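Side-chain contact in designed protein (Trypanosoma brucei, PDB 6IEV), which is a designed protein of the thioredoxin family, whose variants were used to study how partially buried side chains affect stability at high temperature: residues P110-D113 and K114-V117. Sequence-based numbering, arbitrary orientation.
Sequences PDID and KLRV
Arg116 N donates to Ile112 O (2.9 Å, 163° at the hydrogen) and Val117 N to Asp113 O (3.1 Å), good i to i+4 bonds of the first turn of helix 112-123. Leu115 N is split weakly between Asp111 O at 3.2 Å and Ile112 O at 2.8 Å. Asp111 is the N-cap. With CG anti to the backbone N and beside the carbonyl carbon (chi1 -164°), its carboxylate brings OD1 to Lys114 N in a weak, long capping bond of 3.5 Å. Lys114 CB and CD lie beside the carboxylate, CD 3.6 Å from Asp111 OD2, and the two side chains cross at a slant. Bends at chi2 and chi3 leave Lys114 NZ 4.6 Å from Asp111 OD2, where at most a weak, long-range attraction is likely. Ile112 CD1 meets Leu115 CD2 at a separation modelled shorter than usual, which should carry no weight. Arg116 extends to a second subunit, its NE and NH2 forming salt bridges with OD2 of Asp111, the cap residue of that copy, and OD2 of its Asp113. Leu115, buried, and Ile112, partly exposed, pack on Leu60 of helix 53-66 and Phe95 of strand 94-99, so the first turn lies against both that helix and the thioredoxin-fold sheet.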
# COMPACT_ATOMS: atom_id res chain seq x y z
N PRO A 110 12.81 13.52 -10.95
CA PRO A 110 12.84 12.78 -9.69
C PRO A 110 11.45 12.79 -9.09
O PRO A 110 11.26 12.73 -7.87
CB PRO A 110 13.81 13.60 -8.83
CG PRO A 110 13.49 15.04 -9.33
CD PRO A 110 12.93 14.94 -10.76
N ASP A 111 10.42 12.78 -9.95
CA ASP A 111 9.07 12.93 -9.44
C ASP A 111 8.50 11.52 -9.36
O ASP A 111 7.95 10.99 -10.31
CB ASP A 111 8.22 13.88 -10.27
CG ASP A 111 6.97 14.32 -9.53
OD1 ASP A 111 6.83 13.89 -8.36
OD2 ASP A 111 6.13 15.03 -10.11
N ILE A 112 8.79 10.86 -8.24
CA ILE A 112 8.32 9.51 -7.93
C ILE A 112 6.85 9.52 -7.50
O ILE A 112 6.14 8.54 -7.76
CB ILE A 112 9.30 8.88 -6.91
CG1 ILE A 112 8.98 7.41 -6.57
CG2 ILE A 112 9.71 9.90 -5.83
CD1 ILE A 112 9.66 6.49 -7.59
N ASP A 113 6.34 10.59 -6.86
CA ASP A 113 4.87 10.68 -6.78
C ASP A 113 4.24 10.53 -8.15
O ASP A 113 3.28 9.77 -8.32
CB ASP A 113 4.34 12.01 -6.25
CG ASP A 113 3.23 11.81 -5.26
OD1 ASP A 113 2.81 10.63 -5.13
OD2 ASP A 113 2.60 12.78 -4.84
N LYS A 114 4.86 11.13 -9.17
CA LYS A 114 4.37 10.92 -10.51
C LYS A 114 4.48 9.47 -10.90
O LYS A 114 3.60 8.94 -11.59
CB LYS A 114 5.25 11.65 -11.51
CG LYS A 114 4.64 12.02 -12.81
CD LYS A 114 4.50 13.51 -12.95
CE LYS A 114 3.29 13.95 -13.80
NZ LYS A 114 3.42 15.46 -13.84
N LEU A 115 5.54 8.82 -10.44
CA LEU A 115 5.78 7.45 -10.84
C LEU A 115 4.69 6.54 -10.33
O LEU A 115 4.11 5.76 -11.10
CB LEU A 115 7.16 6.99 -10.37
CG LEU A 115 7.23 5.52 -10.74
CD1 LEU A 115 7.32 5.36 -12.27
CD2 LEU A 115 8.36 4.80 -10.05
N ARG A 116 4.35 6.64 -9.04
CA ARG A 116 3.27 5.82 -8.50
C ARG A 116 1.95 6.11 -9.21
O ARG A 116 1.20 5.18 -9.56
CB ARG A 116 3.15 6.04 -6.99
CG ARG A 116 2.23 5.01 -6.34
CD ARG A 116 2.31 5.09 -4.85
NE ARG A 116 1.45 4.10 -4.22
CZ ARG A 116 1.49 3.76 -2.93
NH1 ARG A 116 2.37 4.33 -2.12
NH2 ARG A 116 0.65 2.85 -2.46
N VAL A 117 1.64 7.39 -9.46
CA VAL A 117 0.41 7.74 -10.17
C VAL A 117 0.40 7.12 -11.55
O VAL A 117 -0.59 6.51 -11.98
CB VAL A 117 0.24 9.27 -10.24
CG1 VAL A 117 -0.93 9.62 -11.12
CG2 VAL A 117 0.07 9.84 -8.84